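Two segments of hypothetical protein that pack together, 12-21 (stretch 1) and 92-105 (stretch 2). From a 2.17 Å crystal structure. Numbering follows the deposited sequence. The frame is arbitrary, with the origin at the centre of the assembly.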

# COMPACT_ATOMS: atom_id res chain seq x y z
N THR B 12 -2.19 -3.16 18.63
CA THR B 12 -3.41 -2.33 18.57
C THR B 12 -4.69 -3.12 18.26
O THR B 12 -4.77 -3.79 17.24
CB THR B 12 -3.31 -1.26 17.44
OG1 THR B 12 -2.13 -0.44 17.59
CG2 THR B 12 -4.57 -0.40 17.42
N VAL B 13 -5.72 -2.99 19.08
CA VAL B 13 -6.94 -3.78 18.91
C VAL B 13 -8.11 -2.96 18.34
O VAL B 13 -8.29 -1.81 18.69
CB VAL B 13 -7.36 -4.47 20.25
CG1 VAL B 13 -8.60 -5.28 20.07
CG2 VAL B 13 -6.28 -5.36 20.72
N VAL B 14 -8.87 -3.54 17.42
CA VAL B 14 -10.13 -2.96 17.03
C VAL B 14 -11.23 -3.72 17.74
O VAL B 14 -11.33 -4.93 17.58
CB VAL B 14 -10.41 -3.05 15.51
CG1 VAL B 14 -11.79 -2.50 15.19
CG2 VAL B 14 -9.38 -2.30 14.75
N ARG B 15 -12.04 -3.01 18.52
CA ARG B 15 -13.17 -3.58 19.22
C ARG B 15 -14.45 -3.10 18.57
O ARG B 15 -14.59 -1.93 18.21
CB ARG B 15 -13.15 -3.13 20.68
CG ARG B 15 -11.75 -3.05 21.22
CD ARG B 15 -11.67 -3.40 22.69
NE ARG B 15 -12.49 -2.54 23.51
CZ ARG B 15 -13.43 -2.97 24.35
NH1 ARG B 15 -13.66 -4.28 24.49
NH2 ARG B 15 -14.12 -2.08 25.07
N ILE B 16 -15.40 -4.02 18.43
CA ILE B 16 -16.71 -3.66 17.97
C ILE B 16 -17.83 -4.11 18.92
O ILE B 16 -17.67 -5.00 19.77
CB ILE B 16 -17.00 -4.20 16.55
CG1 ILE B 16 -17.37 -5.68 16.57
CG2 ILE B 16 -15.81 -3.98 15.62
CD1 ILE B 16 -17.77 -6.17 15.18
N LYS B 17 -18.98 -3.48 18.70
CA LYS B 17 -20.23 -3.70 19.44
C LYS B 17 -21.38 -3.42 18.45
O LYS B 17 -21.36 -2.46 17.71
CB LYS B 17 -20.28 -2.73 20.62
CG LYS B 17 -21.52 -2.79 21.47
CD LYS B 17 -21.34 -1.82 22.62
CE LYS B 17 -22.64 -1.39 23.24
NZ LYS B 17 -22.35 -0.57 24.50
N ALA B 18 -22.38 -4.28 18.44
CA ALA B 18 -23.54 -4.04 17.58
C ALA B 18 -24.68 -4.84 18.15
O ALA B 18 -24.47 -5.84 18.85
CB ALA B 18 -23.27 -4.45 16.13
N GLU B 19 -25.87 -4.32 17.88
CA GLU B 19 -27.12 -4.93 18.31
C GLU B 19 -27.64 -5.85 17.18
O GLU B 19 -27.73 -5.45 16.00
CB GLU B 19 -28.09 -3.78 18.68
CG GLU B 19 -29.57 -4.10 18.66
CD GLU B 19 -30.42 -2.94 19.23
OE1 GLU B 19 -29.87 -1.81 19.38
OE2 GLU B 19 -31.62 -3.15 19.53
N LEU B 20 -27.93 -7.09 17.56
CA LEU B 20 -28.15 -8.17 16.60
C LEU B 20 -29.59 -8.64 16.60
O LEU B 20 -30.19 -8.86 17.64
CB LEU B 20 -27.27 -9.37 16.91
CG LEU B 20 -25.77 -9.14 16.95
CD1 LEU B 20 -25.04 -10.43 17.26
CD2 LEU B 20 -25.28 -8.48 15.66
N GLU B 21 -30.10 -8.76 15.38
CA GLU B 21 -31.43 -9.30 15.15
C GLU B 21 -31.28 -10.51 14.22
O GLU B 21 -30.95 -10.38 13.03
CB GLU B 21 -32.34 -8.22 14.57
CG GLU B 21 -33.66 -8.73 13.99
CD GLU B 21 -34.78 -8.96 15.02
OE1 GLU B 21 -34.51 -8.90 16.25
OE2 GLU B 21 -35.93 -9.21 14.55
N SER B 92 -14.74 -12.20 14.16
CA SER B 92 -16.05 -12.79 14.30
C SER B 92 -16.78 -12.14 15.49
O SER B 92 -16.17 -11.87 16.51
CB SER B 92 -15.92 -14.32 14.51
OG SER B 92 -17.15 -15.00 14.25
N TYR B 93 -18.07 -11.87 15.34
CA TYR B 93 -18.93 -11.38 16.41
C TYR B 93 -20.21 -12.19 16.36
O TYR B 93 -20.85 -12.34 15.33
CB TYR B 93 -19.18 -9.89 16.18
CG TYR B 93 -19.84 -9.09 17.30
CD1 TYR B 93 -19.11 -8.62 18.36
CD2 TYR B 93 -21.20 -8.73 17.22
CE1 TYR B 93 -19.70 -7.86 19.34
CE2 TYR B 93 -21.82 -7.97 18.21
CZ TYR B 93 -21.07 -7.54 19.27
OH TYR B 93 -21.68 -6.77 20.26
N GLU B 94 -20.59 -12.75 17.48
CA GLU B 94 -21.56 -13.83 17.46
C GLU B 94 -22.77 -13.45 18.29
O GLU B 94 -22.74 -12.49 19.04
CB GLU B 94 -20.87 -15.12 17.93
CG GLU B 94 -19.70 -15.54 17.00
CD GLU B 94 -18.58 -16.30 17.70
OE1 GLU B 94 -18.89 -17.04 18.67
OE2 GLU B 94 -17.40 -16.17 17.28
N GLU B 95 -23.85 -14.20 18.11
CA GLU B 95 -25.10 -13.95 18.82
C GLU B 95 -24.87 -13.68 20.31
O GLU B 95 -25.40 -12.72 20.89
CB GLU B 95 -26.02 -15.15 18.64
CG GLU B 95 -27.43 -15.02 19.17
CD GLU B 95 -28.31 -16.22 18.74
OE1 GLU B 95 -27.78 -17.11 18.02
OE2 GLU B 95 -29.51 -16.28 19.11
N VAL B 96 -24.05 -14.53 20.92
CA VAL B 96 -23.81 -14.45 22.33
C VAL B 96 -23.19 -13.10 22.76
O VAL B 96 -23.33 -12.69 23.91
CB VAL B 96 -22.94 -15.64 22.80
CG1 VAL B 96 -21.47 -15.49 22.38
CG2 VAL B 96 -23.05 -15.81 24.32
N ASN B 97 -22.52 -12.41 21.83
CA ASN B 97 -21.89 -11.12 22.13
C ASN B 97 -22.84 -9.96 21.87
O ASN B 97 -22.42 -8.79 21.88
CB ASN B 97 -20.62 -10.90 21.27
CG ASN B 97 -19.73 -12.12 21.20
OD1 ASN B 97 -19.37 -12.59 20.09
ND2 ASN B 97 -19.37 -12.67 22.37
N ASN B 98 -24.10 -10.28 21.59
CA ASN B 98 -25.07 -9.26 21.26
C ASN B 98 -25.03 -8.08 22.24
O ASN B 98 -25.23 -8.23 23.47
CB ASN B 98 -26.48 -9.86 21.19
CG ASN B 98 -27.52 -8.84 20.75
OD1 ASN B 98 -27.22 -7.95 19.95
ND2 ASN B 98 -28.73 -8.95 21.28
N ASN B 99 -24.78 -6.91 21.67
CA ASN B 99 -24.66 -5.65 22.41
C ASN B 99 -23.53 -5.56 23.44
O ASN B 99 -23.57 -4.71 24.34
CB ASN B 99 -26.00 -5.24 23.05
CG ASN B 99 -26.53 -3.91 22.47
OD1 ASN B 99 -25.84 -3.22 21.66
ND2 ASN B 99 -27.73 -3.53 22.89
N GLU B 100 -22.50 -6.38 23.28
CA GLU B 100 -21.33 -6.31 24.16
C GLU B 100 -20.14 -5.94 23.30
O GLU B 100 -20.05 -6.39 22.14
CB GLU B 100 -21.02 -7.63 24.86
CG GLU B 100 -22.13 -8.25 25.66
CD GLU B 100 -21.85 -9.73 25.98
OE1 GLU B 100 -20.71 -10.21 25.72
OE2 GLU B 100 -22.77 -10.41 26.47
N TRP B 101 -19.25 -5.14 23.88
CA TRP B 101 -17.93 -4.86 23.26
C TRP B 101 -17.15 -6.16 23.10
O TRP B 101 -17.26 -7.07 23.92
CB TRP B 101 -17.14 -3.87 24.11
CG TRP B 101 -17.60 -2.47 23.90
CD1 TRP B 101 -18.37 -1.71 24.74
CD2 TRP B 101 -17.36 -1.65 22.74
NE1 TRP B 101 -18.61 -0.48 24.18
CE2 TRP B 101 -17.99 -0.41 22.95
CE3 TRP B 101 -16.68 -1.85 21.55
CZ2 TRP B 101 -17.95 0.61 22.02
CZ3 TRP B 101 -16.64 -0.83 20.64
CH2 TRP B 101 -17.27 0.38 20.87
N ARG B 102 -16.39 -6.28 22.02
CA ARG B 102 -15.60 -7.48 21.80
C ARG B 102 -14.42 -7.17 20.86
O ARG B 102 -14.56 -6.46 19.85
CB ARG B 102 -16.49 -8.65 21.31
CG ARG B 102 -15.80 -9.74 20.43
CD ARG B 102 -16.47 -11.14 20.45
NE ARG B 102 -15.63 -12.16 19.80
CZ ARG B 102 -15.99 -13.43 19.51
NH1 ARG B 102 -17.21 -13.89 19.80
NH2 ARG B 102 -15.11 -14.26 18.91
N ASP B 103 -13.25 -7.68 21.22
CA ASP B 103 -12.09 -7.62 20.37
C ASP B 103 -12.40 -8.27 19.04
O ASP B 103 -12.90 -9.40 19.00
CB ASP B 103 -10.91 -8.32 21.05
CG ASP B 103 -10.33 -7.51 22.22
OD1 ASP B 103 -10.79 -6.36 22.41
OD2 ASP B 103 -9.41 -8.01 22.93
N PHE B 104 -12.10 -7.56 17.97
CA PHE B 104 -12.45 -8.01 16.64
C PHE B 104 -11.21 -8.37 15.83
O PHE B 104 -11.21 -9.34 15.09
CB PHE B 104 -13.26 -6.93 15.90
CG PHE B 104 -13.91 -7.43 14.65
CD1 PHE B 104 -15.01 -8.27 14.71
CD2 PHE B 104 -13.40 -7.10 13.39
CE1 PHE B 104 -15.58 -8.77 13.56
CE2 PHE B 104 -13.99 -7.59 12.24
CZ PHE B 104 -15.07 -8.45 12.33
N ALA B 105 -10.16 -7.55 15.95
CA ALA B 105 -8.95 -7.75 15.16
C ALA B 105 -7.80 -7.04 15.83
O ALA B 105 -7.97 -5.93 16.37
CB ALA B 105 -9.14 -7.25 13.75

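Residues 12-21 form one extended strand, and the second stretch folds back along it. The strand at the end of the second stretch runs antiparallel to the first, pairing Ile16 with Arg102 and Val14 with Ala105. Ile16 N donates to Arg102 O (2.9 Å), and Arg102 N returns a bond to Ile16 O (2.9 Å). At the other end Val14 N donates to Ala105 O, 2.8 Å away and almost straight. Between these pairs the register slips by one residue in a beta bulge: Val14 O receives both Phe104 N (2.8 Å) and, weakly, Ala105 N (3.3 Å). Phe104, with its psi of -41°, is the residue that departs from extended geometry, and its side chain points toward the first strand.

That ring helps form the hollow that Ile16 fills. The CG1-CD1 arm of Ile16 touches two aromatic rings: Ile16 CD1 lies 3.5 Å from Phe104 CD1, and Ile16 CG1 lies 3.9 Å from Tyr93 CD1. The Tyr93 ring also borders residues farther along the strand, with Tyr93 CE2 4.3 Å from Ala18 CB and 4.2 Å from Leu20 CD1. The CA-to-CB bond of Ala18 points away from the second stretch, and Tyr93 comes close to the backbone here, its OH 3.2 Å from Ala18 N; the longer leucine extends past the ring, bringing Leu20 CD1 within 3.6 Å of Glu94 O and 3.9 Å of Glu95 CA.

Tyrosine suits this buried place because its hydroxyl can satisfy polar backbone atoms at the end of an apolar ring. Tyr93 OH accepts a hydrogen bond from Ala18 N and donates one to Glu100 O (2.5 Å), tying the strand to the type II turn of Asn97 to Glu100. The turn itself continues the pairing: Asn99 N donates to Ala18 O (3.0 Å), and the side chain of Asn98 reaches in so that its OD1 accepts from Leu20 N at 2.6 Å. Asn99 has a positive phi, 62°, a conformation that asparagine tolerates comparatively well.

Trp101 lies between two long side chains, with Lys17 CD over one face of its ring and the Arg15 guanidinium on the other side of the ring plane. Lys17, fully extended, places its CD 3.5 Å from the centroid of the Trp101 five-membered ring, in a CH-pi contact that uses the lysine's aliphatic portion. The guanidinium of Arg15 has Trp101 CD2 over one face and Asp103 OD1 near its edge. The opposite charges of Arg15 NH1 and Asp103 OD1 are 4.1 Å apart, beyond salt-bridge range, although Arg15 CD comes within 3.1 Å of Asp103 OD1. Val13 CG1 packs against Asp103 OD1 at 3.4 Å.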